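Local coordinates for malonyl CoA-acyl carrier protein transacylase (Clostridium perfringens, PDB 3PTW) that probably transfers the malonyl group from malonyl-CoA to acyl carrier protein, the step that supplies extender units for fatty acid synthesis, at residues 156-161 and 167-172; 130-135 and 177-182; 121-126 and 204-209. One frame throughout, in Å; residues are numbered along the deposited sequence.

Contact 1 (156-161 and 167-172)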
ATOM      1  N   GLU A 156      14.902   7.068  10.684  1.00 33.01           N
ATOM      2  CA  GLU A 156      15.132   5.875   9.892  1.00 33.22           C
ATOM      3  C   GLU A 156      14.435   6.055   8.538  1.00 32.84           C
ATOM      4  O   GLU A 156      13.498   6.855   8.419  1.00 31.81           O
ATOM      5  CB  GLU A 156      14.570   4.639  10.634  1.00 33.59           C
ATOM      6  CG  GLU A 156      15.208   4.358  12.026  1.00 31.90           C
ATOM      7  CD  GLU A 156      14.623   3.136  12.750  1.00 34.26           C
ATOM      8  OE1 GLU A 156      13.667   2.515  12.230  1.00 32.52           O
ATOM      9  OE2 GLU A 156      15.117   2.793  13.853  1.00 33.26           O
ATOM     10  N   GLY A 157      14.908   5.341   7.513  1.00 32.74           N
ATOM     11  CA  GLY A 157      14.189   5.294   6.235  1.00 32.66           C
ATOM     12  C   GLY A 157      12.843   4.606   6.439  1.00 32.44           C
ATOM     13  O   GLY A 157      12.762   3.610   7.159  1.00 33.21           O
ATOM     14  N   ALA A 158      11.790   5.151   5.825  1.00 31.19           N
ATOM     15  CA  ALA A 158      10.418   4.648   5.999  1.00 30.11           C
ATOM     16  C   ALA A 158       9.800   4.163   4.669  1.00 29.24           C
ATOM     17  O   ALA A 158       9.098   3.142   4.634  1.00 27.43           O
ATOM     18  CB  ALA A 158       9.521   5.732   6.662  1.00 29.28           C
ATOM     19  N   ASN A 159      10.069   4.901   3.593  1.00 30.37           N
ATOM     20  CA  ASN A 159       9.612   4.532   2.251  1.00 31.79           C
ATOM     21  C   ASN A 159      10.674   4.821   1.208  1.00 31.92           C
ATOM     22  O   ASN A 159      11.386   5.819   1.300  1.00 32.63           O
ATOM     23  CB  ASN A 159       8.330   5.282   1.881  1.00 33.37           C
ATOM     24  CG  ASN A 159       7.227   5.099   2.902  1.00 35.43           C
ATOM     25  OD1 ASN A 159       6.353   4.279   2.724  1.00 34.91           O
ATOM     26  ND2 ASN A 159       7.274   5.861   3.988  1.00 34.94           N
ATOM     27  N   TYR A 160      10.791   3.929   0.234  1.00 31.80           N
ATOM     28  CA  TYR A 160      11.639   4.129  -0.943  1.00 31.64           C
ATOM     29  C   TYR A 160      10.712   3.910  -2.137  1.00 30.95           C
ATOM     30  O   TYR A 160      10.455   2.786  -2.550  1.00 30.79           O
ATOM     31  CB  TYR A 160      12.855   3.183  -0.935  1.00 32.14           C
ATOM     32  CG  TYR A 160      13.785   3.496   0.210  1.00 34.64           C
ATOM     33  CD1 TYR A 160      14.831   4.423   0.054  1.00 33.22           C
ATOM     34  CD2 TYR A 160      13.590   2.922   1.477  1.00 32.62           C
ATOM     35  CE1 TYR A 160      15.678   4.749   1.126  1.00 34.76           C
ATOM     36  CE2 TYR A 160      14.429   3.246   2.550  1.00 34.03           C
ATOM     37  CZ  TYR A 160      15.466   4.160   2.358  1.00 32.93           C
ATOM     38  OH  TYR A 160      16.293   4.489   3.399  1.00 34.94           O
ATOM     39  N   ASN A 161      10.174   5.007  -2.650  1.00 30.67           N
ATOM     40  CA  ASN A 161       9.055   4.934  -3.576  1.00 30.71           C
ATOM     41  C   ASN A 161       9.433   5.041  -5.041  1.00 31.62           C
ATOM     42  O   ASN A 161       8.803   4.397  -5.884  1.00 31.44           O
ATOM     43  CB  ASN A 161       7.982   5.956  -3.197  1.00 29.86           C
ATOM     44  CG  ASN A 161       7.373   5.682  -1.819  1.00 34.50           C
ATOM     45  OD1 ASN A 161       7.204   4.533  -1.413  1.00 29.32           O
ATOM     46  ND2 ASN A 161       7.038   6.736  -1.110  1.00 28.55           N
ATOM     47  N   VAL A 167      10.780   8.530   1.912  1.00 29.36           N
ATOM     48  CA  VAL A 167      10.195   9.058   3.146  1.00 29.42           C
ATOM     49  C   VAL A 167      11.015   8.594   4.341  1.00 28.96           C
ATOM     50  O   VAL A 167      11.396   7.429   4.432  1.00 28.87           O
ATOM     51  CB  VAL A 167       8.696   8.683   3.321  1.00 29.65           C
ATOM     52  CG1 VAL A 167       8.106   9.364   4.562  1.00 24.82           C
ATOM     53  CG2 VAL A 167       7.861   9.034   2.051  1.00 24.00           C
ATOM     54  N   ILE A 168      11.314   9.515   5.251  1.00 28.84           N
ATOM     55  CA  ILE A 168      11.937   9.129   6.520  1.00 28.33           C
ATOM     56  C   ILE A 168      10.986   9.369   7.683  1.00 28.60           C
ATOM     57  O   ILE A 168      10.140  10.262   7.629  1.00 28.75           O
ATOM     58  CB  ILE A 168      13.273   9.869   6.753  1.00 28.57           C
ATOM     59  CG1 ILE A 168      13.082  11.400   6.798  1.00 28.93           C
ATOM     60  CG2 ILE A 168      14.291   9.443   5.694  1.00 29.43           C
ATOM     61  CD1 ILE A 168      14.365  12.203   7.192  1.00 29.00           C
ATOM     62  N   SER A 169      11.120   8.584   8.745  1.00 29.34           N
ATOM     63  CA  SER A 169      10.250   8.774   9.914  1.00 29.63           C
ATOM     64  C   SER A 169      11.013   8.578  11.217  1.00 30.49           C
ATOM     65  O   SER A 169      12.150   8.078  11.227  1.00 31.38           O
ATOM     66  CB  SER A 169       9.015   7.858   9.844  1.00 28.53           C
ATOM     67  OG  SER A 169       9.374   6.526  10.122  1.00 34.10           O
ATOM     68  N   GLY A 170      10.392   8.986  12.314  1.00 29.86           N
ATOM     69  CA  GLY A 170      11.057   8.954  13.605  1.00 30.14           C
ATOM     70  C   GLY A 170      10.553  10.060  14.509  1.00 29.93           C
ATOM     71  O   GLY A 170       9.432  10.548  14.338  1.00 30.05           O
ATOM     72  N   GLU A 171      11.375  10.463  15.470  1.00 29.35           N
ATOM     73  CA  GLU A 171      10.958  11.500  16.409  1.00 29.34           C
ATOM     74  C   GLU A 171      11.014  12.862  15.753  1.00 29.07           C
ATOM     75  O   GLU A 171      11.966  13.171  15.044  1.00 27.49           O
ATOM     76  CB  GLU A 171      11.832  11.498  17.656  1.00 29.69           C
ATOM     77  CG  GLU A 171      11.887  10.159  18.336  1.00 40.99           C
ATOM     78  CD  GLU A 171      12.815  10.180  19.496  1.00 30.04           C
ATOM     79  OE1 GLU A 171      13.939   9.651  19.365  1.00 42.20           O
ATOM     80  OE2 GLU A 171      12.445  10.770  20.525  1.00 42.57           O
ATOM     81  N   LEU A 172       9.980  13.663  16.011  1.00 30.55           N
ATOM     82  CA  LEU A 172       9.825  14.986  15.408  1.00 32.23           C
ATOM     83  C   LEU A 172      11.022  15.872  15.658  1.00 33.07           C
ATOM     84  O   LEU A 172      11.459  16.606  14.779  1.00 33.57           O
ATOM     85  CB  LEU A 172       8.575  15.681  15.955  1.00 33.74           C
ATOM     86  CG  LEU A 172       7.231  15.161  15.445  1.00 36.54           C
ATOM     87  CD1 LEU A 172       6.128  16.057  15.936  1.00 34.80           C
ATOM     88  CD2 LEU A 172       7.208  15.070  13.920  1.00 33.75           C
TER
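Asn-159 lays its side chain alongside Val-167, both pointing the same way: Asn-159 ND2 sits 3.2 Å from Val-167 CB, and Asn-159 CB lies 3.7 Å from the same carbon. With CG held beside the backbone N (chi1 -55°), the amide stays against the valine. Here the beta hairpin of strands 155-162 and 165-169 has a classic beta bulge: two residues, Ala-158 and Asn-159, stand against the single Val-167. The carbonyl O of Val-167 accepts both N-H groups, from Ala-158 N at 2.7 Å and Asn-159 N at 3.0 Å, while Val-167 N returns a bond to Asn-159 O. Next come Gly-157 and Ile-168, a non-hydrogen-bonded pair, then hydrogen-bonded Glu-156 and Ser-169 (Glu-156 N to Ser-169 O and Ser-169 N to Glu-156 O, each 3.0 Å). The extra residue turns Ala-158 CB toward the partner strand, 3.6 Å from Ser-169 OG, itself bonded to Phe-198 O; the carboxylate of Glu-156 reaches Ser-201 N. Strand 155-162 is one of the two edge strands of a four-stranded antiparallel sheet; strand 165-169 is flanked on its inner side by strand 129-135, whose Met-131 touches Asn-159, Val-167 and Ser-169, while Ile-168 meets helix 139-149 and Tyr-160 helix 255-264.

Contact 2 (130-135 and 177-182)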
ATOM      1  N   GLY A 130       6.727  11.624  13.544  1.00 33.92           N
ATOM      2  CA  GLY A 130       6.100  12.037  12.286  1.00 33.02           C
ATOM      3  C   GLY A 130       6.808  11.453  11.086  1.00 31.71           C
ATOM      4  O   GLY A 130       7.575  10.499  11.207  1.00 30.64           O
ATOM      5  N   MET A 131       6.532  12.013   9.912  1.00 31.86           N
ATOM      6  CA  MET A 131       7.148  11.537   8.682  1.00 31.69           C
ATOM      7  C   MET A 131       7.534  12.711   7.802  1.00 31.79           C
ATOM      8  O   MET A 131       6.869  13.760   7.819  1.00 32.10           O
ATOM      9  CB  MET A 131       6.212  10.583   7.940  1.00 31.70           C
ATOM     10  CG  MET A 131       5.850   9.328   8.748  1.00 26.62           C
ATOM     11  SD  MET A 131       4.653   8.277   7.894  1.00 32.74           S
ATOM     12  CE  MET A 131       5.783   7.259   6.926  1.00 26.06           C
ATOM     13  N   VAL A 132       8.617  12.529   7.047  1.00 30.80           N
ATOM     14  CA  VAL A 132       9.144  13.575   6.189  1.00 30.53           C
ATOM     15  C   VAL A 132       9.430  13.045   4.784  1.00 30.35           C
ATOM     16  O   VAL A 132      10.198  12.083   4.619  1.00 29.84           O
ATOM     17  CB  VAL A 132      10.416  14.228   6.805  1.00 30.14           C
ATOM     18  CG1 VAL A 132      11.042  15.227   5.837  1.00 28.04           C
ATOM     19  CG2 VAL A 132      10.084  14.913   8.133  1.00 27.40           C
ATOM     20  N   ALA A 133       8.805  13.674   3.785  1.00 30.99           N
ATOM     21  CA  ALA A 133       9.122  13.417   2.378  1.00 32.44           C
ATOM     22  C   ALA A 133      10.514  13.977   2.047  1.00 33.28           C
ATOM     23  O   ALA A 133      10.845  15.099   2.424  1.00 33.80           O
ATOM     24  CB  ALA A 133       8.060  14.034   1.453  1.00 32.82           C
ATOM     25  N   VAL A 134      11.331  13.182   1.362  1.00 33.56           N
ATOM     26  CA  VAL A 134      12.700  13.586   1.011  1.00 33.75           C
ATOM     27  C   VAL A 134      12.844  13.531  -0.515  1.00 34.14           C
ATOM     28  O   VAL A 134      12.653  12.481  -1.119  1.00 33.34           O
ATOM     29  CB  VAL A 134      13.763  12.694   1.700  1.00 33.34           C
ATOM     30  CG1 VAL A 134      15.181  13.071   1.257  1.00 36.12           C
ATOM     31  CG2 VAL A 134      13.653  12.791   3.221  1.00 35.66           C
ATOM     32  N   LEU A 135      13.168  14.670  -1.121  1.00 35.44           N
ATOM     33  CA  LEU A 135      13.236  14.774  -2.573  1.00 36.97           C
ATOM     34  C   LEU A 135      14.663  14.949  -3.075  1.00 37.39           C
ATOM     35  O   LEU A 135      15.484  15.567  -2.403  1.00 37.21           O
ATOM     36  CB  LEU A 135      12.360  15.929  -3.070  1.00 38.45           C
ATOM     37  CG  LEU A 135      10.852  15.903  -2.795  1.00 44.17           C
ATOM     38  CD1 LEU A 135      10.184  17.064  -3.509  1.00 39.33           C
ATOM     39  CD2 LEU A 135      10.244  14.602  -3.257  1.00 38.59           C
ATOM     40  N   LYS A 177      15.935  18.158  12.705  1.00 39.80           N
ATOM     41  CA  LYS A 177      17.358  18.285  12.385  1.00 40.20           C
ATOM     42  C   LYS A 177      17.705  17.706  11.000  1.00 38.86           C
ATOM     43  O   LYS A 177      18.500  18.290  10.254  1.00 38.81           O
ATOM     44  CB  LYS A 177      18.227  17.669  13.483  1.00 41.81           C
ATOM     45  CG  LYS A 177      19.503  18.462  13.759  1.00 53.97           C
ATOM     46  CD  LYS A 177      19.428  19.312  15.030  1.00 45.17           C
ATOM     47  CE  LYS A 177      18.349  20.386  14.979  1.00 55.11           C
ATOM     48  NZ  LYS A 177      17.941  20.760  16.358  1.00 46.73           N
ATOM     49  N   ALA A 178      17.085  16.572  10.665  1.00 37.43           N
ATOM     50  CA  ALA A 178      17.273  15.919   9.370  1.00 36.84           C
ATOM     51  C   ALA A 178      16.901  16.853   8.223  1.00 37.17           C
ATOM     52  O   ALA A 178      17.631  16.941   7.229  1.00 36.55           O
ATOM     53  CB  ALA A 178      16.460  14.631   9.298  1.00 35.49           C
ATOM     54  N   MET A 179      15.769  17.544   8.385  1.00 38.01           N
ATOM     55  CA  MET A 179      15.296  18.541   7.419  1.00 39.32           C
ATOM     56  C   MET A 179      16.323  19.653   7.197  1.00 40.03           C
ATOM     57  O   MET A 179      16.578  20.027   6.048  1.00 40.65           O
ATOM     58  CB  MET A 179      13.958  19.132   7.873  1.00 40.25           C
ATOM     59  CG  MET A 179      12.766  18.164   7.791  1.00 33.35           C
ATOM     60  SD  MET A 179      11.258  18.901   8.484  1.00 41.57           S
ATOM     61  CE  MET A 179      11.073  20.319   7.373  1.00 34.38           C
ATOM     62  N   GLU A 180      16.903  20.169   8.288  1.00 40.30           N
ATOM     63  CA  GLU A 180      18.026  21.116   8.224  1.00 41.34           C
ATOM     64  C   GLU A 180      19.175  20.534   7.405  1.00 40.68           C
ATOM     65  O   GLU A 180      19.631  21.169   6.461  1.00 41.04           O
ATOM     66  CB  GLU A 180      18.555  21.493   9.625  1.00 42.72           C
ATOM     67  CG  GLU A 180      17.692  22.457  10.436  1.00 60.22           C
ATOM     68  CD  GLU A 180      18.292  22.784  11.808  1.00 44.96           C
ATOM     69  OE1 GLU A 180      17.513  23.063  12.750  1.00 61.57           O
ATOM     70  OE2 GLU A 180      19.533  22.761  11.956  1.00 61.38           O
ATOM     71  N   PHE A 181      19.629  19.331   7.764  1.00 39.71           N
ATOM     72  CA  PHE A 181      20.738  18.670   7.064  1.00 39.64           C
ATOM     73  C   PHE A 181      20.446  18.413   5.576  1.00 38.91           C
ATOM     74  O   PHE A 181      21.337  18.569   4.727  1.00 38.95           O
ATOM     75  CB  PHE A 181      21.153  17.358   7.757  1.00 39.52           C
ATOM     76  CG  PHE A 181      21.756  17.542   9.126  1.00 42.27           C
ATOM     77  CD1 PHE A 181      21.293  16.798  10.203  1.00 40.34           C
ATOM     78  CD2 PHE A 181      22.788  18.459   9.344  1.00 41.78           C
ATOM     79  CE1 PHE A 181      21.840  16.959  11.486  1.00 42.61           C
ATOM     80  CE2 PHE A 181      23.350  18.633  10.625  1.00 43.96           C
ATOM     81  CZ  PHE A 181      22.869  17.879  11.697  1.00 42.33           C
ATOM     82  N   ILE A 182      19.208  18.037   5.262  1.00 38.25           N
ATOM     83  CA  ILE A 182      18.809  17.804   3.867  1.00 39.01           C
ATOM     84  C   ILE A 182      18.966  19.085   3.031  1.00 42.00           C
ATOM     85  O   ILE A 182      19.520  19.051   1.924  1.00 41.71           O
ATOM     86  CB  ILE A 182      17.378  17.197   3.770  1.00 37.56           C
ATOM     87  CG1 ILE A 182      17.415  15.732   4.191  1.00 33.82           C
ATOM     88  CG2 ILE A 182      16.810  17.280   2.355  1.00 33.74           C
ATOM     89  CD1 ILE A 182      16.124  15.217   4.748  1.00 36.35           C
TER
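Val-132 and Met-179 meet through aliphatic carbons, Val-132 CG1 lying 3.9 Å from Met-179 CG, with the other methyl of the valine, CG2, 4.2 Å from the sulfur SD. Both branches of Val-132 are thus used, one against the middle of the methionine chain and one against its thioether. Two residues along the strand, Val-134 offers a single methyl: its CG2 comes to 3.8 Å from Ile-182 CD1, the end of the longer isoleucine branch. In each pair the side chains run at an angle to one another, and the interaction is purely apolar.

Rotation about the first bond sets these groups in place. In Val-134 CG2 lies beside the backbone N while CG1 is anti to it (chi1 176°), which leaves CG2 to meet the isoleucine. Met-179 CG lies beside its own backbone N (chi1 -70°), and the extended chi2 carries SD on to Val-132 CG2. Alternation along the strand puts Val-132 and Val-134 on the helix-facing side, whereas Met-131 turns to the other face and touches Val-167, Ser-169 and Phe-198. On the helix, Met-179 and Ile-182 are three residues apart and so fall on neighbouring turns of one flank.

This is helix-on-sheet packing in the smaller, ferredoxin-like subdomain of the acyltransferase fold, where helices 139-149 and 172-184 lie over one face of the four-stranded antiparallel sheet. The backbone of strand 129-135 is held on both sides, by strand 165-169 through Ile-168 and Ile-166 and by strand 188-191 through Ile-190. Ala-189 of the latter touches Val-132, Met-179 and Ile-182 together, while Val-142 of helix 139-149 packs on Val-134. One turn back from Ile-182, Ala-178 meets Ile-145 and Ile-168, and Lys-177 makes a cation-pi contact with Tyr-152.

Contact 3 (121-126 and 204-209)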
ATOM      1  N   GLN A 121      -1.616   3.492  14.669  1.00 37.43           N
ATOM      2  CA  GLN A 121      -1.960   4.850  15.088  1.00 38.27           C
ATOM      3  C   GLN A 121      -1.673   5.083  16.571  1.00 39.25           C
ATOM      4  O   GLN A 121      -1.216   6.165  16.950  1.00 39.88           O
ATOM      5  CB  GLN A 121      -3.425   5.171  14.768  1.00 39.18           C
ATOM      6  CG  GLN A 121      -3.773   6.685  14.671  1.00 45.41           C
ATOM      7  CD  GLN A 121      -2.825   7.484  13.758  1.00 39.94           C
ATOM      8  OE1 GLN A 121      -2.350   8.562  14.128  1.00 45.94           O
ATOM      9  NE2 GLN A 121      -2.542   6.952  12.578  1.00 44.00           N
ATOM     10  N   GLU A 122      -1.924   4.060  17.386  1.00 39.40           N
ATOM     11  CA  GLU A 122      -1.806   4.151  18.844  1.00 40.58           C
ATOM     12  C   GLU A 122      -0.406   3.878  19.406  1.00 40.11           C
ATOM     13  O   GLU A 122      -0.171   4.129  20.578  1.00 40.82           O
ATOM     14  CB  GLU A 122      -2.806   3.204  19.517  1.00 41.53           C
ATOM     15  CG  GLU A 122      -4.264   3.591  19.329  1.00 53.05           C
ATOM     16  CD  GLU A 122      -5.228   2.624  20.022  1.00 43.92           C
ATOM     17  OE1 GLU A 122      -4.810   1.490  20.364  1.00 53.73           O
ATOM     18  OE2 GLU A 122      -6.404   3.002  20.222  1.00 54.34           O
ATOM     19  N   ALA A 123       0.506   3.356  18.585  1.00 38.90           N
ATOM     20  CA  ALA A 123       1.842   2.935  19.053  1.00 38.26           C
ATOM     21  C   ALA A 123       2.630   4.061  19.719  1.00 39.13           C
ATOM     22  O   ALA A 123       3.232   3.873  20.775  1.00 39.08           O
ATOM     23  CB  ALA A 123       2.657   2.331  17.903  1.00 36.64           C
ATOM     24  N   VAL A 124       2.619   5.228  19.073  1.00 39.73           N
ATOM     25  CA  VAL A 124       3.310   6.420  19.547  1.00 39.63           C
ATOM     26  C   VAL A 124       2.260   7.496  19.833  1.00 39.91           C
ATOM     27  O   VAL A 124       1.302   7.646  19.073  1.00 39.80           O
ATOM     28  CB  VAL A 124       4.313   6.921  18.476  1.00 38.80           C
ATOM     29  CG1 VAL A 124       5.056   8.158  18.952  1.00 31.96           C
ATOM     30  CG2 VAL A 124       5.303   5.812  18.116  1.00 31.80           C
ATOM     31  N   ALA A 125       2.446   8.233  20.925  1.00 40.76           N
ATOM     32  CA  ALA A 125       1.539   9.307  21.312  1.00 41.91           C
ATOM     33  C   ALA A 125       1.598  10.451  20.296  1.00 42.42           C
ATOM     34  O   ALA A 125       2.634  10.667  19.648  1.00 42.04           O
ATOM     35  CB  ALA A 125       1.889   9.815  22.703  1.00 42.91           C
ATOM     36  N   GLU A 126       0.478  11.164  20.155  1.00 42.96           N
ATOM     37  CA  GLU A 126       0.350  12.285  19.222  1.00 42.86           C
ATOM     38  C   GLU A 126       1.371  13.375  19.538  1.00 42.15           C
ATOM     39  O   GLU A 126       1.546  13.753  20.693  1.00 42.90           O
ATOM     40  CB  GLU A 126      -1.064  12.861  19.297  1.00 44.11           C
ATOM     41  CG  GLU A 126      -1.438  13.835  18.185  1.00 62.68           C
ATOM     42  CD  GLU A 126      -2.942  14.116  18.133  1.00 45.78           C
ATOM     43  OE1 GLU A 126      -3.561  13.817  17.086  1.00 63.06           O
ATOM     44  OE2 GLU A 126      -3.503  14.615  19.135  1.00 64.33           O
ATOM     45  N   GLN A 204       7.455  -0.574  17.045  1.00 34.54           N
ATOM     46  CA  GLN A 204       7.691  -1.884  17.655  1.00 36.01           C
ATOM     47  C   GLN A 204       6.461  -2.391  18.433  1.00 37.03           C
ATOM     48  O   GLN A 204       6.121  -3.561  18.307  1.00 38.65           O
ATOM     49  CB  GLN A 204       8.955  -1.848  18.538  1.00 36.72           C
ATOM     50  CG  GLN A 204       9.296  -3.146  19.280  1.00 43.55           C
ATOM     51  CD  GLN A 204       9.599  -4.318  18.344  1.00 38.17           C
ATOM     52  OE1 GLN A 204      10.126  -4.138  17.239  1.00 42.86           O
ATOM     53  NE2 GLN A 204       9.263  -5.523  18.788  1.00 43.61           N
ATOM     54  N   PRO A 205       5.776  -1.519  19.214  1.00 36.44           N
ATOM     55  CA  PRO A 205       4.609  -2.016  19.973  1.00 36.23           C
ATOM     56  C   PRO A 205       3.426  -2.434  19.097  1.00 35.08           C
ATOM     57  O   PRO A 205       2.685  -3.352  19.462  1.00 35.69           O
ATOM     58  CB  PRO A 205       4.224  -0.821  20.856  1.00 37.07           C
ATOM     59  CG  PRO A 205       5.476   0.021  20.933  1.00 38.91           C
ATOM     60  CD  PRO A 205       6.075  -0.116  19.568  1.00 36.40           C
ATOM     61  N   ALA A 206       3.251  -1.775  17.954  1.00 33.90           N
ATOM     62  CA  ALA A 206       2.256  -2.210  16.967  1.00 32.66           C
ATOM     63  C   ALA A 206       2.624  -3.522  16.268  1.00 31.73           C
ATOM     64  O   ALA A 206       1.735  -4.288  15.906  1.00 32.81           O
ATOM     65  CB  ALA A 206       2.018  -1.126  15.940  1.00 31.96           C
ATOM     66  N   ALA A 207       3.913  -3.762  16.037  1.00 30.45           N
ATOM     67  CA  ALA A 207       4.346  -5.007  15.404  1.00 30.30           C
ATOM     68  C   ALA A 207       4.011  -6.199  16.300  1.00 31.23           C
ATOM     69  O   ALA A 207       3.451  -7.185  15.833  1.00 30.79           O
ATOM     70  CB  ALA A 207       5.849  -4.980  15.064  1.00 29.76           C
ATOM     71  N   GLU A 208       4.353  -6.091  17.585  1.00 32.59           N
ATOM     72  CA  GLU A 208       4.017  -7.125  18.587  1.00 34.16           C
ATOM     73  C   GLU A 208       2.506  -7.408  18.683  1.00 34.45           C
ATOM     74  O   GLU A 208       2.088  -8.571  18.759  1.00 34.56           O
ATOM     75  CB  GLU A 208       4.583  -6.752  19.970  1.00 35.10           C
ATOM     76  CG  GLU A 208       6.092  -6.516  19.967  1.00 34.61           C
ATOM     77  CD  GLU A 208       6.652  -6.110  21.331  1.00 36.66           C
ATOM     78  OE1 GLU A 208       5.877  -6.028  22.308  1.00 36.77           O
ATOM     79  OE2 GLU A 208       7.882  -5.875  21.423  1.00 36.37           O
ATOM     80  N   LYS A 209       1.691  -6.355  18.667  1.00 33.89           N
ATOM     81  CA  LYS A 209       0.230  -6.531  18.730  1.00 33.96           C
ATOM     82  C   LYS A 209      -0.325  -7.153  17.455  1.00 33.03           C
ATOM     83  O   LYS A 209      -1.241  -7.963  17.504  1.00 33.38           O
ATOM     84  CB  LYS A 209      -0.477  -5.207  19.011  1.00 34.38           C
ATOM     85  CG  LYS A 209      -0.433  -4.772  20.471  1.00 34.64           C
ATOM     86  CD  LYS A 209      -1.177  -3.445  20.632  1.00 36.91           C
ATOM     87  CE  LYS A 209      -0.776  -2.710  21.902  1.00 36.63           C
ATOM     88  NZ  LYS A 209      -1.785  -2.856  22.976  1.00 39.92           N
TER
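Ala-123 and Ala-206 meet methyl to methyl, CB to CB at 4.0 Å, and this small pair forms the close part of the contact. Each CB points toward the opposite segment, and with no longer side chain intervening the backbones come near, CA to CA 5.6 Å; Ala-123 CB also lies 4.1 Å from Ala-206 N, over the first turn of helix 204-214.

Beyond that point the fit slackens. The ring of Pro-205, on the solvent side, lies loosely beside Ala-123, with Pro-205 CG 4.5 Å from Ala-123 O. Farther out, Glu-122 and Lys-209 carry opposite charges without touching: Glu-122 OE1 and Lys-209 NZ are 5.9 Å apart, so any attraction is probably weak and solvent-screened. Within helix 204-214, Gln-204 and Glu-208 are joined one turn apart. Gln-204 NE2 gives a nearly straight bond of 3.0 Å (176° at the hydrogen) to Glu-208 OE2, which receives it on its anti lone pair, almost in the amide plane of the glutamine. The other end of that amide, Gln-204 OE1, accepts from Lys-250 NZ.

The contact is plain packing of the chain around Ala-123, following helix 106-122 and leading toward strand 129-135, against the first turn of helix 204-214; Phe-119 of helix 106-122 extends it by touching Ala-206 and Lys-209, and Val-124 rests on the loop residues Pro-197 and Met-202.

Contacts 1 and 2 are buried and both reach the same antiparallel sheet: strands 165-169 and 129-135 are neighbours in it, tied by Ile-168 O to Val-132 N at 2.8 Å, and strand 165-169 is followed, after a corner at Gly-170, by helix 172-184. Their chemistry divides accordingly, backbone hydrogen bonding within the sheet in contact 1, apolar side chains between sheet and helix in contact 2. Contact 3 is partly exposed, with its centre about 16 Å from that of contact 1 and about 22 Å from that of contact 2. It sets the chain around Ala-123 against a first helical turn through two alanine methyls, and its segment 121-126 precedes strand 129-135 of contact 2 in the chain.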